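Local coordinates for protein LpxE (Aquifex aeolicus, PDB 6EBU) that probably removes the 1-phosphate group from lipid A, as a membrane-embedded phosphatase of the PAP2 superfamily, at residues I22-H27 with Y141-G147; S104-T110 with V148-V154; F56-K60 with V119-E124. The protein carries 1 engineered substitution. All blocks are in the same frame, centred on the assembly; numbering follows the deposited sequence.

Contact 1 (I22-H27 with Y141-G147). With BOG (octyl beta-D-glucopyranoside), chain D; BOG (octyl beta-D-glucopyranoside), chain F; SO4 (sulfate ion), chain B.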
loop_
_atom_site.group_PDB
_atom_site.type_symbol
_atom_site.label_atom_id
_atom_site.label_comp_id
_atom_site.label_asym_id
_atom_site.label_seq_id
_atom_site.Cartn_x
_atom_site.Cartn_y
_atom_site.Cartn_z
ATOM N N ILE A 22 -1.701 16.113 -3.774
ATOM C CA ILE A 22 -2.700 15.098 -3.457
ATOM C C ILE A 22 -3.404 15.421 -2.146
ATOM O O ILE A 22 -4.633 15.322 -2.048
ATOM C CB ILE A 22 -2.041 13.707 -3.416
ATOM C CG1 ILE A 22 -1.562 13.304 -4.812
ATOM C CG2 ILE A 22 -3.006 12.676 -2.844
ATOM C CD1 ILE A 22 -0.741 12.039 -4.832
ATOM N N ASN A 23 -2.644 15.822 -1.126
ATOM C CA ASN A 23 -3.216 16.015 0.199
ATOM C C ASN A 23 -4.085 17.263 0.294
ATOM O O ASN A 23 -4.873 17.380 1.239
ATOM C CB ASN A 23 -2.101 16.077 1.243
ATOM C CG ASN A 23 -2.631 16.085 2.655
ATOM O OD1 ASN A 23 -2.657 17.125 3.315
ATOM N ND2 ASN A 23 -3.071 14.924 3.127
ATOM N N ASN A 24 -3.968 18.193 -0.654
ATOM C CA ASN A 24 -4.779 19.404 -0.626
ATOM C C ASN A 24 -5.995 19.342 -1.541
ATOM O O ASN A 24 -6.938 20.114 -1.341
ATOM C CB ASN A 24 -3.928 20.624 -0.998
ATOM C CG ASN A 24 -2.844 20.914 0.028
ATOM O OD1 ASN A 24 -3.038 20.714 1.228
ATOM N ND2 ASN A 24 -1.697 21.388 -0.443
ATOM N N ALA A 25 -5.997 18.449 -2.532
ATOM C CA ALA A 25 -7.132 18.286 -3.442
ATOM C C ALA A 25 -8.155 17.371 -2.774
ATOM O O ALA A 25 -8.206 16.159 -3.002
ATOM C CB ALA A 25 -6.667 17.735 -4.783
ATOM N N ARG A 26 -8.991 17.971 -1.935
ATOM C CA ARG A 26 -9.883 17.230 -1.059
ATOM C C ARG A 26 -11.343 17.526 -1.373
ATOM O O ARG A 26 -11.679 18.436 -2.135
ATOM C CB ARG A 26 -9.593 17.554 0.409
ATOM C CG ARG A 26 -8.121 17.626 0.730
ATOM C CD ARG A 26 -7.902 17.683 2.223
ATOM N NE ARG A 26 -8.293 16.446 2.892
ATOM C CZ ARG A 26 -7.570 15.331 2.879
ATOM N NH1 ARG A 26 -6.417 15.289 2.225
ATOM N NH2 ARG A 26 -8.001 14.255 3.521
ATOM N N HIS A 27 -12.210 16.727 -0.754
ATOM C CA HIS A 27 -13.660 16.828 -0.844
ATOM C C HIS A 27 -14.268 15.914 0.215
ATOM O O HIS A 27 -13.709 14.848 0.502
ATOM C CB HIS A 27 -14.153 16.451 -2.243
ATOM C CG HIS A 27 -15.588 16.800 -2.491
ATOM N ND1 HIS A 27 -16.632 16.021 -2.041
ATOM C CD2 HIS A 27 -16.152 17.850 -3.133
ATOM C CE1 HIS A 27 -17.777 16.574 -2.398
ATOM N NE2 HIS A 27 -17.514 17.685 -3.062
ATOM N N TYR A 141 -2.931 5.713 -3.333
ATOM C CA TYR A 141 -3.445 7.079 -3.326
ATOM C C TYR A 141 -4.123 7.402 -2.001
ATOM O O TYR A 141 -4.037 8.535 -1.511
ATOM C CB TYR A 141 -4.415 7.283 -4.492
ATOM C CG TYR A 141 -4.729 8.734 -4.791
ATOM C CD1 TYR A 141 -5.615 9.453 -3.996
ATOM C CD2 TYR A 141 -4.142 9.387 -5.868
ATOM C CE1 TYR A 141 -5.902 10.776 -4.260
ATOM C CE2 TYR A 141 -4.425 10.714 -6.142
ATOM C CZ TYR A 141 -5.308 11.402 -5.335
ATOM O OH TYR A 141 -5.599 12.721 -5.597
ATOM N N GLU A 142 -4.796 6.417 -1.403
ATOM C CA GLU A 142 -5.501 6.661 -0.148
ATOM C C GLU A 142 -4.534 7.030 0.972
ATOM O O GLU A 142 -4.831 7.906 1.793
ATOM C CB GLU A 142 -6.327 5.431 0.231
ATOM C CG GLU A 142 -6.909 5.465 1.628
ATOM C CD GLU A 142 -6.219 4.487 2.553
ATOM O OE1 GLU A 142 -5.668 4.924 3.584
ATOM O OE2 GLU A 142 -6.218 3.280 2.239
ATOM N N ARG A 143 -3.367 6.382 1.016
ATOM C CA ARG A 143 -2.403 6.675 2.074
ATOM C C ARG A 143 -1.931 8.123 2.006
ATOM O O ARG A 143 -1.769 8.780 3.041
ATOM C CB ARG A 143 -1.212 5.717 1.986
ATOM C CG ARG A 143 -1.581 4.239 2.021
ATOM C CD ARG A 143 -2.597 3.947 3.109
ATOM N NE ARG A 143 -1.964 3.722 4.405
ATOM C CZ ARG A 143 -2.586 3.841 5.572
ATOM N NH1 ARG A 143 -3.864 4.190 5.610
ATOM N NH2 ARG A 143 -1.928 3.614 6.701
ATOM N N ILE A 144 -1.710 8.640 0.797
ATOM C CA ILE A 144 -1.286 10.028 0.652
ATOM C C ILE A 144 -2.445 10.971 0.949
ATOM O O ILE A 144 -2.277 11.984 1.636
ATOM C CB ILE A 144 -0.706 10.267 -0.753
ATOM C CG1 ILE A 144 0.310 9.179 -1.101
ATOM C CG2 ILE A 144 -0.062 11.645 -0.841
ATOM C CD1 ILE A 144 0.834 9.273 -2.507
ATOM N N TYR A 145 -3.639 10.651 0.440
ATOM C CA TYR A 145 -4.801 11.491 0.703
ATOM C C TYR A 145 -5.111 11.566 2.191
ATOM O O TYR A 145 -5.547 12.615 2.683
ATOM C CB TYR A 145 -6.018 10.971 -0.068
ATOM C CG TYR A 145 -7.235 11.857 0.075
ATOM C CD1 TYR A 145 -7.455 12.913 -0.801
ATOM C CD2 TYR A 145 -8.154 11.648 1.095
ATOM C CE1 TYR A 145 -8.562 13.732 -0.668
ATOM C CE2 TYR A 145 -9.260 12.458 1.235
ATOM C CZ TYR A 145 -9.460 13.501 0.353
ATOM O OH TYR A 145 -10.561 14.317 0.494
ATOM N N ALA A 146 -4.896 10.472 2.923
ATOM C CA ALA A 146 -5.119 10.474 4.362
ATOM C C ALA A 146 -4.066 11.269 5.122
ATOM O O ALA A 146 -4.244 11.509 6.321
ATOM C CB ALA A 146 -5.161 9.037 4.886
ATOM N N GLY A 147 -2.983 11.676 4.463
ATOM C CA GLY A 147 -1.937 12.427 5.124
ATOM C C GLY A 147 -0.996 11.606 5.977
ATOM O O GLY A 147 -0.265 12.176 6.792
HETATM O O1 BOG D . 5.128 1.954 -9.180
HETATM C "C1'" BOG D . 3.738 2.273 -9.219
HETATM C "C2'" BOG D . 3.370 3.122 -7.981
HETATM C "C3'" BOG D . 1.821 3.303 -7.896
HETATM C "C4'" BOG D . 1.468 4.048 -6.580
HETATM C "C5'" BOG D . 0.110 4.763 -6.734
HETATM C "C6'" BOG D . 0.079 6.013 -5.832
HETATM C "C7'" BOG D . -0.296 7.233 -6.669
HETATM C "C8'" BOG D . -0.664 8.397 -5.747
HETATM O O1 BOG F . -1.324 -0.024 9.794
HETATM C "C1'" BOG F . -2.189 -0.462 8.748
HETATM C "C2'" BOG F . -3.657 -0.205 9.157
HETATM C "C3'" BOG F . -4.526 0.024 7.882
HETATM C "C4'" BOG F . -5.371 1.318 8.040
HETATM C "C5'" BOG F . -4.510 2.434 8.676
HETATM C "C6'" BOG F . -5.422 3.576 9.171
HETATM C "C7'" BOG F . -6.049 3.204 10.512
HETATM C "C8'" BOG F . -4.959 3.127 11.583
HETATM S S SO4 B . 1.282 1.607 6.845
HETATM O O1 SO4 B . 0.480 2.105 5.729
HETATM O O2 SO4 B . 0.984 2.379 8.045
HETATM O O3 SO4 B . 2.696 1.749 6.509
HETATM O O4 SO4 B . 0.974 0.199 7.080
HETATM O O HOH W 1 -6.585 14.305 -4.033
#
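Gly147 forms the Schellman turn at the end of helix 126-145, within the third PAP2 signature motif. Asn23 at the end of helix 13-24 and Arg26 just after it pack against Tyr145 and this turn. Arg26 grips one backbone oxygen end-on: its NH1 and NH2 both bond to Tyr145 O, at 2.8 and 3.1 Å. Arg26 NH1 also bonds to Asn23 O, at 2.8 Å, which fixes the rotation of the guanidinium. A bend at chi3 (67°) folds the group flat over the Tyr145 ring. The stack has its centres 3.8 Å apart and its planes at 22°. His27 N donates to Tyr145 OH at 3.2 Å, and Asp31 bonds to the same hydroxyl. Asn23 ND2 makes a weak bond to Ile144 O and another to Asn95 O. On the apolar side, the Ile22 CG2 methyl lies over one face of the Tyr141 ring, 3.6 Å from Tyr141 CZ, and also meets Ile144 CG2 at 3.7 Å. One arginine thus supplies donors to a carbonyl of the last helical turn and a cation-pi partner to the ring. Its positive charge would probably be favoured by the negative end of the helix dipole.

Contact 2 (S104-T110 with V148-V154). With BOG (octyl beta-D-glucopyranoside), chain F; SO4 (sulfate ion), chain B.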
loop_
_atom_site.group_PDB
_atom_site.type_symbol
_atom_site.label_atom_id
_atom_site.label_comp_id
_atom_site.label_asym_id
_atom_site.label_seq_id
_atom_site.Cartn_x
_atom_site.Cartn_y
_atom_site.Cartn_z
ATOM N N SER A 104 7.183 5.853 8.548
ATOM C CA SER A 104 6.552 6.256 7.296
ATOM C C SER A 104 7.065 5.453 6.106
ATOM O O SER A 104 6.299 5.152 5.184
ATOM C CB SER A 104 6.778 7.751 7.064
ATOM O OG SER A 104 6.039 8.220 5.950
ATOM N N PHE A 105 8.351 5.096 6.107
ATOM C CA PHE A 105 8.967 4.455 4.953
ATOM C C PHE A 105 9.135 2.967 5.210
ATOM O O PHE A 105 9.785 2.592 6.198
ATOM C CB PHE A 105 10.319 5.094 4.655
ATOM C CG PHE A 105 10.996 4.546 3.432
ATOM C CD1 PHE A 105 10.706 5.053 2.177
ATOM C CD2 PHE A 105 11.933 3.530 3.539
ATOM C CE1 PHE A 105 11.333 4.554 1.050
ATOM C CE2 PHE A 105 12.564 3.026 2.415
ATOM C CZ PHE A 105 12.262 3.539 1.170
ATOM N N PRO A 106 8.571 2.084 4.372
ATOM C CA PRO A 106 7.645 2.414 3.286
ATOM C C PRO A 106 6.192 2.174 3.695
ATOM O O PRO A 106 5.928 1.972 4.880
ATOM C CB PRO A 106 8.072 1.458 2.180
ATOM C CG PRO A 106 8.494 0.227 2.935
ATOM C CD PRO A 106 9.006 0.679 4.294
ATOM N N SER A 107 5.268 2.184 2.736
ATOM C CA SER A 107 3.851 1.985 3.022
ATOM C C SER A 107 3.516 0.497 3.014
ATOM O O SER A 107 3.592 -0.155 1.967
ATOM C CB SER A 107 2.979 2.724 2.009
ATOM O OG SER A 107 1.616 2.364 2.171
ATOM N N GLY A 108 3.119 -0.026 4.174
ATOM C CA GLY A 108 2.775 -1.437 4.263
ATOM C C GLY A 108 1.453 -1.770 3.596
ATOM O O GLY A 108 1.307 -2.837 2.995
ATOM N N ASP A 109 0.470 -0.871 3.699
ATOM C CA ASP A 109 -0.806 -1.092 3.025
ATOM C C ASP A 109 -0.630 -1.132 1.513
ATOM O O ASP A 109 -1.241 -1.963 0.830
ATOM C CB ASP A 109 -1.804 -0.000 3.402
ATOM C CG ASP A 109 -2.324 -0.151 4.807
ATOM O OD1 ASP A 109 -1.915 -1.110 5.498
ATOM O OD2 ASP A 109 -3.144 0.694 5.218
ATOM N N THR A 110 0.192 -0.231 0.974
ATOM C CA THR A 110 0.459 -0.236 -0.459
ATOM C C THR A 110 1.199 -1.502 -0.878
ATOM O O THR A 110 0.873 -2.108 -1.905
ATOM C CB THR A 110 1.253 1.011 -0.845
ATOM O OG1 THR A 110 0.558 2.178 -0.386
ATOM C CG2 THR A 110 1.428 1.094 -2.351
ATOM N N VAL A 148 -0.982 10.282 5.811
ATOM C CA VAL A 148 -0.147 9.419 6.642
ATOM C C VAL A 148 1.082 8.901 5.911
ATOM O O VAL A 148 1.929 8.247 6.541
ATOM C CB VAL A 148 -0.958 8.230 7.201
ATOM C CG1 VAL A 148 -2.146 8.735 8.007
ATOM C CG2 VAL A 148 -1.416 7.312 6.074
ATOM N N HIS A 149 1.215 9.165 4.615
ATOM C CA HIS A 149 2.366 8.698 3.859
ATOM C C HIS A 149 2.769 9.752 2.838
ATOM O O HIS A 149 1.968 10.600 2.435
ATOM C CB HIS A 149 2.085 7.364 3.150
ATOM C CG HIS A 149 2.237 6.163 4.032
ATOM N ND1 HIS A 149 3.447 5.781 4.571
ATOM C CD2 HIS A 149 1.330 5.253 4.462
ATOM C CE1 HIS A 149 3.278 4.692 5.298
ATOM N NE2 HIS A 149 2.003 4.352 5.251
ATOM N N PHE A 150 4.039 9.689 2.436
ATOM C CA PHE A 150 4.610 10.456 1.344
ATOM C C PHE A 150 4.575 9.642 0.061
ATOM O O PHE A 150 4.516 8.410 0.098
ATOM C CB PHE A 150 6.054 10.840 1.663
ATOM C CG PHE A 150 6.200 11.767 2.832
ATOM C CD1 PHE A 150 5.969 13.124 2.691
ATOM C CD2 PHE A 150 6.594 11.283 4.069
ATOM C CE1 PHE A 150 6.117 13.983 3.768
ATOM C CE2 PHE A 150 6.744 12.136 5.148
ATOM C CZ PHE A 150 6.506 13.487 4.994
ATOM N N PRO A 151 4.604 10.308 -1.097
ATOM C CA PRO A 151 4.688 9.567 -2.367
ATOM C C PRO A 151 5.864 8.609 -2.447
ATOM O O PRO A 151 5.765 7.580 -3.127
ATOM C CB PRO A 151 4.800 10.688 -3.407
ATOM C CG PRO A 151 4.059 11.823 -2.787
ATOM C CD PRO A 151 4.338 11.741 -1.310
ATOM N N LEU A 152 6.979 8.917 -1.782
ATOM C CA LEU A 152 8.104 7.987 -1.760
ATOM C C LEU A 152 7.721 6.676 -1.083
ATOM O O LEU A 152 8.125 5.595 -1.531
ATOM C CB LEU A 152 9.298 8.626 -1.050
ATOM C CG LEU A 152 10.467 7.695 -0.718
ATOM C CD1 LEU A 152 11.114 7.170 -1.991
ATOM C CD2 LEU A 152 11.491 8.395 0.163
ATOM N N ASP A 153 6.934 6.753 -0.006
ATOM C CA ASP A 153 6.552 5.549 0.728
ATOM C C ASP A 153 5.649 4.650 -0.106
ATOM O O ASP A 153 5.794 3.422 -0.079
ATOM C CB ASP A 153 5.854 5.927 2.032
ATOM C CG ASP A 153 6.593 6.996 2.804
ATOM O OD1 ASP A 153 7.841 7.012 2.754
ATOM O OD2 ASP A 153 5.923 7.817 3.466
ATOM N N VAL A 154 4.704 5.238 -0.843
ATOM C CA VAL A 154 3.771 4.411 -1.599
ATOM C C VAL A 154 4.407 3.913 -2.892
ATOM O O VAL A 154 4.049 2.838 -3.386
ATOM C CB VAL A 154 2.460 5.173 -1.862
ATOM C CG1 VAL A 154 1.956 5.816 -0.578
ATOM C CG2 VAL A 154 2.642 6.211 -2.952
HETATM O O1 BOG F . -1.324 -0.024 9.794
HETATM C "C1'" BOG F . -2.189 -0.462 8.748
HETATM C "C2'" BOG F . -3.657 -0.205 9.157
HETATM C "C3'" BOG F . -4.526 0.024 7.882
HETATM C "C4'" BOG F . -5.371 1.318 8.040
HETATM C "C5'" BOG F . -4.510 2.434 8.676
HETATM C "C6'" BOG F . -5.422 3.576 9.171
HETATM C "C7'" BOG F . -6.049 3.204 10.512
HETATM C "C8'" BOG F . -4.959 3.127 11.583
HETATM S S SO4 B . 1.282 1.607 6.845
HETATM O O1 SO4 B . 0.480 2.105 5.729
HETATM O O2 SO4 B . 0.984 2.379 8.045
HETATM O O3 SO4 B . 2.696 1.749 6.509
HETATM O O4 SO4 B . 0.974 0.199 7.080
#
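Ser107 and His149 bring together two PAP2 signature motifs, the Pro-Ser-Gly turn that starts helix 108-121 and the histidine-aspartate pair at the start of helix 151-170. Ser107 CB sits over the centre of the His149 ring, 3.7 Å from the centroid, in a CH-pi contact. His149 has CG anti to its carbonyl carbon (chi1 -82°). From there His149 NE2 points at a bound sulfate and donates to O1 at 2.8 Å. Gly108 N donates to O3 of the same ion at 3.0 Å. The sulfate probably marks where a substrate phosphate would lie, and Lys79, Arg86 and Arg143 also bond to it. Asp153 ties the two segments together. Its CG lies beside its backbone N (chi1 -47°), which directs the carboxylate to the helix start. Ser104 OG and Phe150 N reach Asp153 OD2 from opposite faces of the carboxylate, at 2.5 and 2.8 Å. The first is doubtfully short, and Glu10 is a second partner of Ser104 OG. His149 ND1 makes a weak bond to Asp153 OD2, at 3.4 Å. Ser107 N also donates to Asp153 O at 3.1 Å. A cis peptide precedes Pro106. Phe105 meets Leu152 with its ring edge, Phe105 CE1 lying 3.7 Å from Leu152 CG.

Contact 3 (F56-K60 with V119-E124)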
loop_
_atom_site.group_PDB
_atom_site.type_symbol
_atom_site.label_atom_id
_atom_site.label_comp_id
_atom_site.label_asym_id
_atom_site.label_seq_id
_atom_site.Cartn_x
_atom_site.Cartn_y
_atom_site.Cartn_z
ATOM N N PHE A 56 -11.831 -21.220 -4.392
ATOM C CA PHE A 56 -12.006 -20.967 -5.816
ATOM C C PHE A 56 -10.712 -20.912 -6.615
ATOM O O PHE A 56 -10.764 -21.062 -7.838
ATOM C CB PHE A 56 -12.767 -19.651 -6.033
ATOM C CG PHE A 56 -14.115 -19.606 -5.365
ATOM C CD1 PHE A 56 -15.217 -20.205 -5.955
ATOM C CD2 PHE A 56 -14.283 -18.953 -4.154
ATOM C CE1 PHE A 56 -16.459 -20.159 -5.345
ATOM C CE2 PHE A 56 -15.520 -18.904 -3.538
ATOM C CZ PHE A 56 -16.610 -19.508 -4.134
ATOM N N ARG A 57 -9.566 -20.699 -5.974
ATOM C CA ARG A 57 -8.291 -20.545 -6.675
ATOM C C ARG A 57 -7.158 -21.057 -5.787
ATOM O O ARG A 57 -6.226 -20.335 -5.444
ATOM C CB ARG A 57 -8.067 -19.087 -7.071
ATOM C CG ARG A 57 -8.741 -18.667 -8.361
ATOM C CD ARG A 57 -7.931 -19.085 -9.577
ATOM N NE ARG A 57 -8.450 -18.476 -10.798
ATOM C CZ ARG A 57 -9.443 -18.986 -11.521
ATOM N NH1 ARG A 57 -10.023 -20.119 -11.148
ATOM N NH2 ARG A 57 -9.856 -18.363 -12.616
ATOM N N LYS A 58 -7.233 -22.336 -5.407
ATOM C CA LYS A 58 -6.310 -22.875 -4.411
ATOM C C LYS A 58 -4.860 -22.797 -4.872
ATOM O O LYS A 58 -3.949 -22.715 -4.039
ATOM C CB LYS A 58 -6.683 -24.318 -4.074
ATOM N N GLU A 59 -4.622 -22.811 -6.185
ATOM C CA GLU A 59 -3.258 -22.704 -6.690
ATOM C C GLU A 59 -2.618 -21.362 -6.349
ATOM O O GLU A 59 -1.390 -21.245 -6.394
ATOM C CB GLU A 59 -3.240 -22.923 -8.203
ATOM C CG GLU A 59 -4.045 -21.901 -8.996
ATOM C CD GLU A 59 -5.495 -22.316 -9.187
ATOM O OE1 GLU A 59 -5.961 -23.226 -8.470
ATOM O OE2 GLU A 59 -6.169 -21.732 -10.062
ATOM N N LYS A 60 -3.418 -20.354 -6.008
ATOM C CA LYS A 60 -2.905 -19.033 -5.673
ATOM C C LYS A 60 -2.653 -18.848 -4.183
ATOM O O LYS A 60 -2.112 -17.810 -3.788
ATOM C CB LYS A 60 -3.882 -17.956 -6.157
ATOM C CG LYS A 60 -3.350 -17.083 -7.278
ATOM C CD LYS A 60 -3.054 -17.889 -8.526
ATOM C CE LYS A 60 -2.682 -16.980 -9.686
ATOM N NZ LYS A 60 -3.796 -16.060 -10.045
ATOM N N VAL A 119 0.014 -11.129 -7.399
ATOM C CA VAL A 119 -0.136 -12.581 -7.355
ATOM C C VAL A 119 -1.477 -13.006 -7.944
ATOM O O VAL A 119 -1.570 -14.022 -8.643
ATOM C CB VAL A 119 0.037 -13.090 -5.912
ATOM C CG1 VAL A 119 -0.275 -14.580 -5.821
ATOM C CG2 VAL A 119 1.446 -12.802 -5.416
ATOM N N LEU A 120 -2.536 -12.237 -7.684
ATOM C CA LEU A 120 -3.860 -12.650 -8.131
ATOM C C LEU A 120 -4.143 -12.284 -9.584
ATOM O O LEU A 120 -5.047 -12.872 -10.184
ATOM C CB LEU A 120 -4.936 -12.054 -7.221
ATOM C CG LEU A 120 -4.908 -12.526 -5.763
ATOM C CD1 LEU A 120 -6.230 -12.236 -5.073
ATOM C CD2 LEU A 120 -4.564 -14.010 -5.673
ATOM N N SER A 121 -3.399 -11.339 -10.164
ATOM C CA SER A 121 -3.568 -11.026 -11.579
ATOM C C SER A 121 -2.906 -12.047 -12.494
ATOM O O SER A 121 -3.239 -12.097 -13.683
ATOM C CB SER A 121 -3.000 -9.640 -11.900
ATOM O OG SER A 121 -3.666 -8.627 -11.169
ATOM N N HIS A 122 -1.984 -12.851 -11.972
ATOM C CA HIS A 122 -1.203 -13.752 -12.810
ATOM C C HIS A 122 -2.095 -14.795 -13.471
ATOM O O HIS A 122 -2.858 -15.497 -12.802
ATOM C CB HIS A 122 -0.122 -14.435 -11.974
ATOM C CG HIS A 122 0.798 -15.306 -12.771
ATOM N ND1 HIS A 122 0.497 -16.613 -13.088
ATOM C CD2 HIS A 122 2.013 -15.057 -13.314
ATOM C CE1 HIS A 122 1.487 -17.132 -13.793
ATOM N NE2 HIS A 122 2.419 -16.209 -13.943
ATOM N N GLY A 123 -1.991 -14.892 -14.797
ATOM C CA GLY A 123 -2.758 -15.866 -15.547
ATOM C C GLY A 123 -4.249 -15.624 -15.583
ATOM O O GLY A 123 -5.011 -16.562 -15.824
ATOM N N GLU A 124 -4.692 -14.394 -15.357
ATOM C CA GLU A 124 -6.109 -14.073 -15.324
ATOM C C GLU A 124 -6.466 -13.141 -16.474
ATOM O O GLU A 124 -5.601 -12.595 -17.162
ATOM C CB GLU A 124 -6.489 -13.444 -13.978
ATOM C CG GLU A 124 -6.018 -14.245 -12.774
ATOM C CD GLU A 124 -6.825 -15.513 -12.549
ATOM O OE1 GLU A 124 -7.998 -15.564 -12.978
ATOM O OE2 GLU A 124 -6.286 -16.460 -11.937
#
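Lys60 drives its amino group into the turn that ends helix 108-121, where backbone oxygens and a carboxylate surround it. The chain leaves the backbone at an uncommon torsion (chi1 -113°), then bends at chi2 and chi4 to reach the turn. Lys60 NZ donates to His122 O at 3.0 Å, in the carbonyl plane and on a lone pair. A weak bond runs from Lys60 NZ to Val119 O at 3.3 Å. The third partner of Lys60 NZ is Glu124 OE2, at 3.2 Å, met on its anti side. Arg57 comes to the same oxygen on the syn side, with its NE 3.2 Å from Glu124 OE2. A weak bond joins Arg57 NH2 to Glu124 OE1, at 3.4 Å. The guanidinium and carboxylate are nearly coplanar, 28° apart, and the three residues form one salt-bridge network. The aliphatic part of Lys60 packs too: its CG lies 3.7 Å from Leu120 CD2. A leucine in place of Lys60 has no amino group, and would probably cost His122 O its donor and reduce the salt-bridge network to the Arg57–Glu124 pair. Residues 121-124 form a type II beta turn. The contact joins the loop between helices 46-56 and 61-82 to the end of helix 108-121. Leu120 also packs on Leu49 and Leu53 of helix 46-56, and Val119 on Pro63, Leu64 and Ala67 of helix 61-82.

How the contacts relate
Contacts 1 and 2 are neighbours, with centres 12 Å apart. Residues 141-147 run straight on into 148-154, and both contacts touch the sulfate. Arg143 joins them: its side chain packs on His149 and forms a weak ion pair with Asp109. Contact 3 lies about 31 Å from contact 1 and 26 Å from contact 2, centre to centre. It is on the opposite side of the chain's centre from contact 1. Helix 108-121 spans the gap, beginning in contact 2 and ending in contact 3. Along the chain, contact 3 is nested within the loop that contact 1 closes, while contact 2 crosses both. The probable phosphate site and the polar turn of contact 3 thus lie at opposite ends of one helix.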